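Local coordinates for choline kinase (Cryptosporidium parvum, PDB 3MES), which probably phosphorylates choline, and perhaps ethanolamine, with a nucleotide as phosphate donor, at residues V122-D125 with V126-L130; F199-I202 with Y203-E207; L229-I232 with D233-E236. All coordinates share one frame; numbering follows the deposited sequence.

Contact 1. Residues V122-D125 with V126-L130; sequences VELD and VFRYL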
ATOM      1  N   VAL B 122      -0.031 -18.397  25.231  1.00 33.24           N
ATOM      2  CA  VAL B 122      -0.143 -18.590  23.788  1.00 32.68           C
ATOM      3  C   VAL B 122      -0.137 -17.255  23.041  1.00 32.24           C
ATOM      4  O   VAL B 122       0.518 -17.120  22.007  1.00 32.22           O
ATOM      5  CB  VAL B 122      -1.406 -19.391  23.408  1.00 32.70           C
ATOM      6  CG1 VAL B 122      -2.657 -18.573  23.678  1.00 32.81           C
ATOM      7  CG2 VAL B 122      -1.349 -19.812  21.949  1.00 32.63           C
ATOM      8  N   GLU B 123      -0.863 -16.273  23.568  1.00 31.64           N
ATOM      9  CA  GLU B 123      -0.914 -14.950  22.951  1.00 31.13           C
ATOM     10  C   GLU B 123       0.472 -14.319  22.848  1.00 30.64           C
ATOM     11  O   GLU B 123       0.810 -13.709  21.837  1.00 30.51           O
ATOM     12  CB  GLU B 123      -1.841 -14.017  23.729  1.00 31.24           C
ATOM     13  CG  GLU B 123      -1.866 -12.598  23.174  1.00 31.52           C
ATOM     14  CD  GLU B 123      -2.459 -11.590  24.143  1.00 32.22           C
ATOM     15  OE1 GLU B 123      -2.858 -11.990  25.259  1.00 32.47           O
ATOM     16  OE2 GLU B 123      -2.523 -10.393  23.786  1.00 32.19           O
ATOM     17  N   LEU B 124       1.270 -14.462  23.901  1.00 30.04           N
ATOM     18  CA  LEU B 124       2.619 -13.914  23.907  1.00 29.46           C
ATOM     19  C   LEU B 124       3.497 -14.671  22.923  1.00 29.05           C
ATOM     20  O   LEU B 124       4.324 -14.082  22.226  1.00 28.94           O
ATOM     21  CB  LEU B 124       3.226 -13.989  25.309  1.00 29.47           C
ATOM     22  CG  LEU B 124       4.642 -13.424  25.436  1.00 29.57           C
ATOM     23  CD1 LEU B 124       4.687 -11.972  24.975  1.00 29.61           C
ATOM     24  CD2 LEU B 124       5.160 -13.553  26.861  1.00 29.76           C
ATOM     25  N   ASP B 125       3.307 -15.984  22.875  1.00 28.54           N
ATOM     26  CA  ASP B 125       4.074 -16.839  21.983  1.00 28.07           C
ATOM     27  C   ASP B 125       3.861 -16.433  20.530  1.00 27.59           C
ATOM     28  O   ASP B 125       4.811 -16.356  19.752  1.00 27.54           O
ATOM     29  CB  ASP B 125       3.671 -18.300  22.186  1.00 28.22           C
ATOM     30  CG  ASP B 125       4.537 -19.257  21.398  1.00 28.64           C
ATOM     31  OD1 ASP B 125       5.709 -18.915  21.131  1.00 28.93           O
ATOM     32  OD2 ASP B 125       4.045 -20.351  21.049  1.00 29.10           O
ATOM     33  N   VAL B 126       2.606 -16.172  20.172  1.00 26.93           N
ATOM     34  CA  VAL B 126       2.259 -15.783  18.810  1.00 26.22           C
ATOM     35  C   VAL B 126       2.806 -14.400  18.464  1.00 25.89           C
ATOM     36  O   VAL B 126       3.345 -14.189  17.378  1.00 25.81           O
ATOM     37  CB  VAL B 126       0.732 -15.790  18.593  1.00 26.25           C
ATOM     38  CG1 VAL B 126       0.380 -15.093  17.287  1.00 26.18           C
ATOM     39  CG2 VAL B 126       0.197 -17.211  18.612  1.00 25.97           C
ATOM     40  N   PHE B 127       2.664 -13.458  19.391  1.00 25.38           N
ATOM     41  CA  PHE B 127       3.145 -12.102  19.164  1.00 25.00           C
ATOM     42  C   PHE B 127       4.650 -12.056  18.902  1.00 24.75           C
ATOM     43  O   PHE B 127       5.107 -11.349  18.003  1.00 24.74           O
ATOM     44  CB  PHE B 127       2.789 -11.189  20.340  1.00 25.00           C
ATOM     45  CG  PHE B 127       3.172  -9.752  20.126  1.00 24.81           C
ATOM     46  CD1 PHE B 127       2.377  -8.917  19.357  1.00 24.42           C
ATOM     47  CD2 PHE B 127       4.331  -9.236  20.688  1.00 24.57           C
ATOM     48  CE1 PHE B 127       2.728  -7.592  19.154  1.00 24.45           C
ATOM     49  CE2 PHE B 127       4.687  -7.911  20.491  1.00 24.60           C
ATOM     50  CZ  PHE B 127       3.884  -7.088  19.722  1.00 24.37           C
ATOM     51  N   ARG B 128       5.417 -12.807  19.687  1.00 24.40           N
ATOM     52  CA  ARG B 128       6.872 -12.812  19.532  1.00 24.15           C
ATOM     53  C   ARG B 128       7.294 -13.280  18.143  1.00 23.81           C
ATOM     54  O   ARG B 128       8.258 -12.768  17.575  1.00 23.75           O
ATOM     55  CB  ARG B 128       7.540 -13.663  20.616  1.00 24.14           C
ATOM     56  CG  ARG B 128       7.671 -12.951  21.956  1.00 24.49           C
ATOM     57  CD  ARG B 128       8.649 -13.665  22.876  1.00 24.87           C
ATOM     58  NE  ARG B 128       8.040 -14.807  23.550  1.00 25.40           N
ATOM     59  CZ  ARG B 128       7.773 -14.849  24.851  1.00 25.56           C
ATOM     60  NH1 ARG B 128       7.220 -15.931  25.380  1.00 25.43           N
ATOM     61  NH2 ARG B 128       8.064 -13.812  25.626  1.00 25.73           N
ATOM     62  N   TYR B 129       6.570 -14.252  17.599  1.00 23.44           N
ATOM     63  CA  TYR B 129       6.843 -14.733  16.252  1.00 23.12           C
ATOM     64  C   TYR B 129       6.552 -13.643  15.226  1.00 22.95           C
ATOM     65  O   TYR B 129       7.412 -13.282  14.422  1.00 22.91           O
ATOM     66  CB  TYR B 129       6.011 -15.979  15.944  1.00 23.07           C
ATOM     67  CG  TYR B 129       6.163 -16.464  14.520  1.00 22.79           C
ATOM     68  CD1 TYR B 129       7.381 -16.945  14.058  1.00 22.24           C
ATOM     69  CD2 TYR B 129       5.089 -16.441  13.639  1.00 22.43           C
ATOM     70  CE1 TYR B 129       7.528 -17.388  12.759  1.00 22.27           C
ATOM     71  CE2 TYR B 129       5.226 -16.884  12.338  1.00 22.46           C
ATOM     72  CZ  TYR B 129       6.448 -17.355  11.903  1.00 22.33           C
ATOM     73  OH  TYR B 129       6.591 -17.798  10.608  1.00 22.18           O
ATOM     74  N   LEU B 130       5.330 -13.122  15.264  1.00 22.76           N
ATOM     75  CA  LEU B 130       4.919 -12.059  14.360  1.00 22.53           C
ATOM     76  C   LEU B 130       5.882 -10.882  14.441  1.00 22.47           C
ATOM     77  O   LEU B 130       6.181 -10.233  13.436  1.00 22.28           O
ATOM     78  CB  LEU B 130       3.497 -11.610  14.691  1.00 22.49           C
ATOM     79  CG  LEU B 130       2.435 -12.703  14.548  1.00 22.39           C
ATOM     80  CD1 LEU B 130       1.066 -12.189  14.975  1.00 22.04           C
ATOM     81  CD2 LEU B 130       2.400 -13.227  13.116  1.00 22.05           C
TER
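The guanidinium of R128 lies across the isobutyl branch of L124, one turn earlier in helix 120-132. L124 CG sits 3.3 Å above one face of the guanidinium plane, displaced toward its rim, and the closest touch is between L124 CD2 and R128 NH2 at 3.2 Å, a tight apolar-to-charged contact rather than a polar bond. R128 reaches this place by a bend in its chain: CG starts beside the backbone N, and the turn at chi3 (-81°) brings the planar end over the leucine. Its NH2 is then held by a salt bridge to D142 on strand 139-143, which helps to orient the group while the leucine covers a face. The phenyl ring of F127 swings away from the first turn, with CG opposite the backbone N, and takes a cation-pi contact from R147. Y129 likewise leads its ring away from the shared turn, and its hydroxyl is hydrogen-bonded to D187. Beneath these groups run the i to i+4 bonds of an alpha-helix: V126 N to V122 O, F127 N to E123 O and R128 N to L124 O span 2.9 to 3.1 Å. A weak one follows from Y129 N to D125 O at 3.5 Å. The carbonyls also meet carbon: V126 CG2 approaches V122 O to 3.4 Å, and F127 CB lies 3.5 Å from E123 O. By its order in the chain, after strand 104-109 and before strand 139-143, this helix probably corresponds to helix C of the protein-kinase-like fold. F127 and L124 face strand 146-150, close to the ADP-binding E149, whereas V126 and L130 pack on F264 of strand 262-265.

Contact 2. Residues F199-I202 with Y203-E207; sequences FKRI and YLWRE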
ATOM      1  N   PHE B 199     -15.089 -21.591  15.595  1.00 21.18           N
ATOM      2  CA  PHE B 199     -16.083 -22.309  16.388  1.00 21.25           C
ATOM      3  C   PHE B 199     -15.667 -22.458  17.848  1.00 21.33           C
ATOM      4  O   PHE B 199     -16.435 -22.137  18.753  1.00 21.37           O
ATOM      5  CB  PHE B 199     -16.388 -23.670  15.770  1.00 21.21           C
ATOM      6  CG  PHE B 199     -16.894 -23.587  14.359  1.00 21.14           C
ATOM      7  CD1 PHE B 199     -18.084 -22.938  14.077  1.00 20.95           C
ATOM      8  CD2 PHE B 199     -16.184 -24.157  13.317  1.00 20.78           C
ATOM      9  CE1 PHE B 199     -18.556 -22.857  12.781  1.00 20.75           C
ATOM     10  CE2 PHE B 199     -16.653 -24.082  12.018  1.00 21.13           C
ATOM     11  CZ  PHE B 199     -17.839 -23.430  11.751  1.00 20.76           C
ATOM     12  N   LYS B 200     -14.454 -22.949  18.075  1.00 21.42           N
ATOM     13  CA  LYS B 200     -13.935 -23.091  19.429  1.00 21.55           C
ATOM     14  C   LYS B 200     -14.141 -21.803  20.214  1.00 21.47           C
ATOM     15  O   LYS B 200     -14.689 -21.813  21.317  1.00 21.41           O
ATOM     16  CB  LYS B 200     -12.445 -23.433  19.399  1.00 21.62           C
ATOM     17  CG  LYS B 200     -12.103 -24.659  18.578  1.00 22.18           C
ATOM     18  CD  LYS B 200     -10.603 -24.899  18.568  1.00 23.10           C
ATOM     19  CE  LYS B 200     -10.224 -25.981  17.572  1.00 23.66           C
ATOM     20  NZ  LYS B 200      -8.757 -26.235  17.573  1.00 24.36           N
ATOM     21  N   ARG B 201     -13.691 -20.697  19.636  1.00 21.56           N
ATOM     22  CA  ARG B 201     -13.777 -19.396  20.290  1.00 21.57           C
ATOM     23  C   ARG B 201     -15.221 -19.037  20.629  1.00 21.64           C
ATOM     24  O   ARG B 201     -15.502 -18.543  21.722  1.00 21.64           O
ATOM     25  CB  ARG B 201     -13.141 -18.317  19.410  1.00 21.53           C
ATOM     26  CG  ARG B 201     -13.256 -16.905  19.952  1.00 21.34           C
ATOM     27  CD  ARG B 201     -12.261 -15.984  19.270  1.00 21.28           C
ATOM     28  NE  ARG B 201     -10.888 -16.287  19.664  1.00 21.23           N
ATOM     29  CZ  ARG B 201      -9.809 -15.764  19.091  1.00 21.24           C
ATOM     30  NH1 ARG B 201      -9.932 -14.910  18.086  1.00 20.98           N
ATOM     31  NH2 ARG B 201      -8.602 -16.102  19.523  1.00 21.72           N
ATOM     32  N   ILE B 202     -16.133 -19.290  19.695  1.00 21.65           N
ATOM     33  CA  ILE B 202     -17.546 -19.017  19.927  1.00 21.80           C
ATOM     34  C   ILE B 202     -18.088 -19.832  21.097  1.00 22.06           C
ATOM     35  O   ILE B 202     -18.763 -19.298  21.975  1.00 22.09           O
ATOM     36  CB  ILE B 202     -18.404 -19.287  18.676  1.00 21.72           C
ATOM     37  CG1 ILE B 202     -18.225 -18.160  17.657  1.00 21.81           C
ATOM     38  CG2 ILE B 202     -19.868 -19.421  19.058  1.00 21.40           C
ATOM     39  CD1 ILE B 202     -19.042 -18.332  16.392  1.00 21.41           C
ATOM     40  N   TYR B 203     -17.793 -21.128  21.106  1.00 22.36           N
ATOM     41  CA  TYR B 203     -18.238 -21.989  22.193  1.00 22.86           C
ATOM     42  C   TYR B 203     -17.590 -21.547  23.504  1.00 23.35           C
ATOM     43  O   TYR B 203     -18.250 -21.465  24.543  1.00 23.43           O
ATOM     44  CB  TYR B 203     -17.915 -23.457  21.900  1.00 22.66           C
ATOM     45  CG  TYR B 203     -18.518 -23.975  20.613  1.00 22.39           C
ATOM     46  CD1 TYR B 203     -17.806 -24.829  19.779  1.00 21.93           C
ATOM     47  CD2 TYR B 203     -19.797 -23.598  20.223  1.00 21.97           C
ATOM     48  CE1 TYR B 203     -18.357 -25.300  18.600  1.00 21.50           C
ATOM     49  CE2 TYR B 203     -20.354 -24.063  19.049  1.00 21.43           C
ATOM     50  CZ  TYR B 203     -19.632 -24.910  18.240  1.00 21.19           C
ATOM     51  OH  TYR B 203     -20.190 -25.369  17.070  1.00 20.47           O
ATOM     52  N   LEU B 204     -16.299 -21.247  23.443  1.00 23.79           N
ATOM     53  CA  LEU B 204     -15.564 -20.801  24.617  1.00 24.48           C
ATOM     54  C   LEU B 204     -16.165 -19.521  25.194  1.00 24.84           C
ATOM     55  O   LEU B 204     -16.371 -19.409  26.402  1.00 24.83           O
ATOM     56  CB  LEU B 204     -14.098 -20.564  24.260  1.00 24.47           C
ATOM     57  CG  LEU B 204     -13.093 -20.823  25.377  1.00 24.72           C
ATOM     58  CD1 LEU B 204     -12.927 -22.324  25.565  1.00 24.93           C
ATOM     59  CD2 LEU B 204     -11.757 -20.161  25.060  1.00 24.71           C
ATOM     60  N   TRP B 205     -16.441 -18.554  24.326  1.00 25.37           N
ATOM     61  CA  TRP B 205     -16.988 -17.275  24.771  1.00 25.93           C
ATOM     62  C   TRP B 205     -18.474 -17.367  25.106  1.00 26.38           C
ATOM     63  O   TRP B 205     -18.991 -16.566  25.887  1.00 26.35           O
ATOM     64  CB  TRP B 205     -16.723 -16.169  23.745  1.00 25.78           C
ATOM     65  CG  TRP B 205     -15.279 -15.779  23.658  1.00 25.81           C
ATOM     66  CD1 TRP B 205     -14.269 -16.196  24.479  1.00 25.82           C
ATOM     67  CD2 TRP B 205     -14.687 -14.866  22.725  1.00 25.71           C
ATOM     68  NE1 TRP B 205     -13.082 -15.615  24.101  1.00 25.55           N
ATOM     69  CE2 TRP B 205     -13.311 -14.793  23.029  1.00 25.71           C
ATOM     70  CE3 TRP B 205     -15.182 -14.109  21.659  1.00 25.70           C
ATOM     71  CZ2 TRP B 205     -12.427 -13.992  22.306  1.00 25.55           C
ATOM     72  CZ3 TRP B 205     -14.305 -13.318  20.940  1.00 25.66           C
ATOM     73  CH2 TRP B 205     -12.942 -13.265  21.268  1.00 25.77           C
ATOM     74  N   ARG B 206     -19.159 -18.346  24.522  1.00 27.03           N
ATOM     75  CA  ARG B 206     -20.558 -18.584  24.855  1.00 27.78           C
ATOM     76  C   ARG B 206     -20.695 -18.926  26.333  1.00 28.37           C
ATOM     77  O   ARG B 206     -21.571 -18.407  27.023  1.00 28.34           O
ATOM     78  CB  ARG B 206     -21.135 -19.718  24.011  1.00 27.72           C
ATOM     79  CG  ARG B 206     -22.547 -20.111  24.408  1.00 27.60           C
ATOM     80  CD  ARG B 206     -23.021 -21.314  23.616  1.00 27.78           C
ATOM     81  NE  ARG B 206     -22.137 -22.462  23.795  1.00 27.76           N
ATOM     82  CZ  ARG B 206     -22.267 -23.612  23.143  1.00 27.64           C
ATOM     83  NH1 ARG B 206     -23.249 -23.772  22.265  1.00 27.40           N
ATOM     84  NH2 ARG B 206     -21.415 -24.603  23.366  1.00 27.43           N
ATOM     85  N   GLU B 207     -19.818 -19.803  26.811  1.00 29.22           N
ATOM     86  CA  GLU B 207     -19.835 -20.222  28.206  1.00 30.17           C
ATOM     87  C   GLU B 207     -19.466 -19.082  29.152  1.00 30.75           C
ATOM     88  O   GLU B 207     -20.050 -18.953  30.226  1.00 30.82           O
ATOM     89  CB  GLU B 207     -18.916 -21.426  28.421  1.00 30.22           C
ATOM     90  CG  GLU B 207     -19.427 -22.697  27.766  1.00 30.54           C
ATOM     91  CD  GLU B 207     -20.864 -22.999  28.144  1.00 31.14           C
ATOM     92  OE1 GLU B 207     -21.234 -22.748  29.312  1.00 31.16           O
ATOM     93  OE2 GLU B 207     -21.623 -23.485  27.276  1.00 31.21           O
TER
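Helix 198-214, part of the helical lobe of this kinase-like fold, carries an i to i+4 arginine-tryptophan CH-pi contact, in which R201 runs over the indole of W205. R201 CG stands 3.5 Å from the centroid of the six-membered ring and only 4° off its normal, so the methylene is centred on the face. Farther out, R201 CD comes within 3.4 Å of W205 CH2. The arginine bends at chi3 (-70°), and both side chains point the same way, with guanidinium and indole planes 9° apart. R201 NH1 donates to the carbonyl O of Y288, pinning the far end of the arginine. The indole also meets W374, a residue of the decamethonium pocket; the W205 side chain is about 7 Å from the decamethonium at nearest atoms, consistent with a second-shell position. On another side of the helix, the Y203 ring is laid over the backbone of the preceding turn, with F199 O 3.1 Å above one face and Y203 CE1 3.8 Å from F199 CB. That same F199 O accepts the bond from Y203 N at 2.9 Å, so one carbonyl meets both the amide and the ring of the tyrosine. Three residues on, R206 presents a guanidinium face to the tyrosine ring, Y203 CD2 lying 3.6 Å above the plane near its rim.

Contact 3. Residues L229-I232 with D233-E236; sequences LEEI and DQLE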
ATOM      1  N   LEU B 229     -28.568 -18.060  21.202  1.00 33.25           N
ATOM      2  CA  LEU B 229     -28.123 -19.325  21.775  1.00 33.00           C
ATOM      3  C   LEU B 229     -28.641 -20.510  20.970  1.00 32.90           C
ATOM      4  O   LEU B 229     -27.996 -21.554  20.909  1.00 32.93           O
ATOM      5  CB  LEU B 229     -28.575 -19.445  23.230  1.00 32.98           C
ATOM      6  CG  LEU B 229     -27.853 -18.549  24.236  1.00 32.87           C
ATOM      7  CD1 LEU B 229     -28.407 -18.758  25.638  1.00 32.67           C
ATOM      8  CD2 LEU B 229     -26.355 -18.810  24.200  1.00 32.70           C
ATOM      9  N   GLU B 230     -29.809 -20.344  20.359  1.00 32.81           N
ATOM     10  CA  GLU B 230     -30.389 -21.389  19.525  1.00 32.66           C
ATOM     11  C   GLU B 230     -29.704 -21.440  18.165  1.00 32.42           C
ATOM     12  O   GLU B 230     -29.446 -22.517  17.627  1.00 32.43           O
ATOM     13  CB  GLU B 230     -31.889 -21.160  19.343  1.00 32.81           C
ATOM     14  CG  GLU B 230     -32.679 -21.122  20.640  1.00 33.26           C
ATOM     15  CD  GLU B 230     -34.172 -21.006  20.401  1.00 33.99           C
ATOM     16  OE1 GLU B 230     -34.931 -20.946  21.391  1.00 34.44           O
ATOM     17  OE2 GLU B 230     -34.587 -20.975  19.223  1.00 34.51           O
ATOM     18  N   GLU B 231     -29.414 -20.264  17.614  1.00 32.13           N
ATOM     19  CA  GLU B 231     -28.760 -20.161  16.314  1.00 31.83           C
ATOM     20  C   GLU B 231     -27.384 -20.817  16.335  1.00 31.60           C
ATOM     21  O   GLU B 231     -26.966 -21.431  15.355  1.00 31.57           O
ATOM     22  CB  GLU B 231     -28.631 -18.694  15.895  1.00 31.83           C
ATOM     23  CG  GLU B 231     -29.955 -17.989  15.658  1.00 31.94           C
ATOM     24  CD  GLU B 231     -30.567 -18.328  14.312  1.00 32.23           C
ATOM     25  OE1 GLU B 231     -29.809 -18.458  13.326  1.00 32.24           O
ATOM     26  OE2 GLU B 231     -31.808 -18.454  14.239  1.00 32.18           O
ATOM     27  N   ILE B 232     -26.686 -20.683  17.455  1.00 31.42           N
ATOM     28  CA  ILE B 232     -25.338 -21.225  17.587  1.00 31.30           C
ATOM     29  C   ILE B 232     -25.286 -22.728  17.318  1.00 31.27           C
ATOM     30  O   ILE B 232     -24.301 -23.237  16.783  1.00 31.26           O
ATOM     31  CB  ILE B 232     -24.739 -20.913  18.972  1.00 31.27           C
ATOM     32  CG1 ILE B 232     -24.497 -19.408  19.108  1.00 31.31           C
ATOM     33  CG2 ILE B 232     -23.444 -21.679  19.179  1.00 31.17           C
ATOM     34  CD1 ILE B 232     -23.788 -19.008  20.380  1.00 31.27           C
ATOM     35  N   ASP B 233     -26.350 -23.433  17.681  1.00 31.28           N
ATOM     36  CA  ASP B 233     -26.415 -24.877  17.470  1.00 31.28           C
ATOM     37  C   ASP B 233     -26.347 -25.241  15.988  1.00 31.14           C
ATOM     38  O   ASP B 233     -25.872 -26.319  15.629  1.00 31.13           O
ATOM     39  CB  ASP B 233     -27.689 -25.456  18.093  1.00 31.38           C
ATOM     40  CG  ASP B 233     -27.674 -25.403  19.610  1.00 31.69           C
ATOM     41  OD1 ASP B 233     -26.600 -25.633  20.207  1.00 31.65           O
ATOM     42  OD2 ASP B 233     -28.743 -25.137  20.204  1.00 32.33           O
ATOM     43  N   GLN B 234     -26.824 -24.339  15.133  1.00 30.99           N
ATOM     44  CA  GLN B 234     -26.846 -24.579  13.690  1.00 30.85           C
ATOM     45  C   GLN B 234     -25.646 -23.948  12.997  1.00 30.53           C
ATOM     46  O   GLN B 234     -25.452 -24.122  11.795  1.00 30.41           O
ATOM     47  CB  GLN B 234     -28.119 -23.994  13.074  1.00 30.96           C
ATOM     48  CG  GLN B 234     -29.417 -24.503  13.671  1.00 31.83           C
ATOM     49  CD  GLN B 234     -30.621 -23.707  13.191  1.00 32.96           C
ATOM     50  OE1 GLN B 234     -31.710 -24.255  13.011  1.00 33.50           O
ATOM     51  NE2 GLN B 234     -30.426 -22.407  12.976  1.00 32.96           N
ATOM     52  N   LEU B 235     -24.844 -23.218  13.764  1.00 30.16           N
ATOM     53  CA  LEU B 235     -23.804 -22.362  13.202  1.00 29.81           C
ATOM     54  C   LEU B 235     -22.794 -23.102  12.328  1.00 29.54           C
ATOM     55  O   LEU B 235     -22.366 -22.586  11.296  1.00 29.50           O
ATOM     56  CB  LEU B 235     -23.091 -21.593  14.317  1.00 29.88           C
ATOM     57  CG  LEU B 235     -22.428 -20.282  13.895  1.00 29.91           C
ATOM     58  CD1 LEU B 235     -23.325 -19.517  12.936  1.00 29.91           C
ATOM     59  CD2 LEU B 235     -22.095 -19.438  15.114  1.00 30.20           C
ATOM     60  N   GLU B 236     -22.417 -24.307  12.740  1.00 29.24           N
ATOM     61  CA  GLU B 236     -21.460 -25.106  11.977  1.00 28.92           C
ATOM     62  C   GLU B 236     -22.044 -25.578  10.644  1.00 28.81           C
ATOM     63  O   GLU B 236     -21.430 -25.399   9.593  1.00 28.81           O
ATOM     64  CB  GLU B 236     -20.951 -26.290  12.807  1.00 28.83           C
ATOM     65  CG  GLU B 236     -20.075 -25.878  13.985  1.00 28.73           C
ATOM     66  CD  GLU B 236     -19.409 -27.057  14.681  1.00 28.45           C
ATOM     67  OE1 GLU B 236     -19.349 -28.155  14.087  1.00 28.18           O
ATOM     68  OE2 GLU B 236     -18.935 -26.880  15.825  1.00 28.00           O
TER
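Q234 N donates to E231 O at 2.9 Å, the shortest hydrogen bond between residues 229-232 and 233-236. It is bent, with an N-H...O angle of 143°, and the donor stands above the carbonyl plane instead of on a lone pair. Two more bonds of the same i to i+3 span flank it, D233 N to E230 O at 3.2 Å and L235 N to I232 O at 3.1 Å. Their donors too lie well out of the carbonyl planes. The side chains of E231 and Q234 then pass each other at a slant. E231 OE1 and Q234 NE2 stay 4.0 Å apart, and the carboxylate and amide planes are turned 89° against each other, so the two groups do not pair. With the E231 chain bent at chi2 (-79°), OE1 is hydrogen-bonded to Y402 OH, and OE2 forms a salt bridge with K227 on the preceding turn. Buried as it is, this carboxylate has both oxygens engaged, and the lysine would probably favour its charged form. D233 lies against carbonyls of the preceding turn, its CB 3.5 Å from E230 O and its OD2 3.7 Å from L229 O. L235 CB lies 3.2 Å from I232 O. I232 and L235 direct their apolar ends toward helix 364-376, where they touch L373 and I366 respectively, and they also meet helix 198-214, I232 at R206 and L235 at I202. E230 and D233 occupy an exposed flank. Three consecutive i to i+3 bonds are consistent with a 3-10 turn between helix 222-231 and helix 235-239 in the helical lobe, away from the ADP, magnesium and decamethonium sites.

The three contacts follow in series along the chain. Contact 1 lies on helix 120-132, beside the antiparallel sheet and the ADP site. Contacts 2 and 3 belong to the helical part, with centres 11 Å apart, and touch directly: I202 CD1 packs on L235 CD2 at 3.5 Å, and Y203 OH lies against E236 OE2, probably hydrogen-bonded though the modelled distance is doubtful. Helix 364-376, which carries W374 of the decamethonium pocket, packs on both. Contact 1 is 21 Å from contact 2 and 31 Å from contact 3, centre to centre, and touches neither. Contacts 1 and 2 thus border the nucleotide and decamethonium regions respectively, while contact 3 packs on contact 2 and lies farther from the centre of the chain.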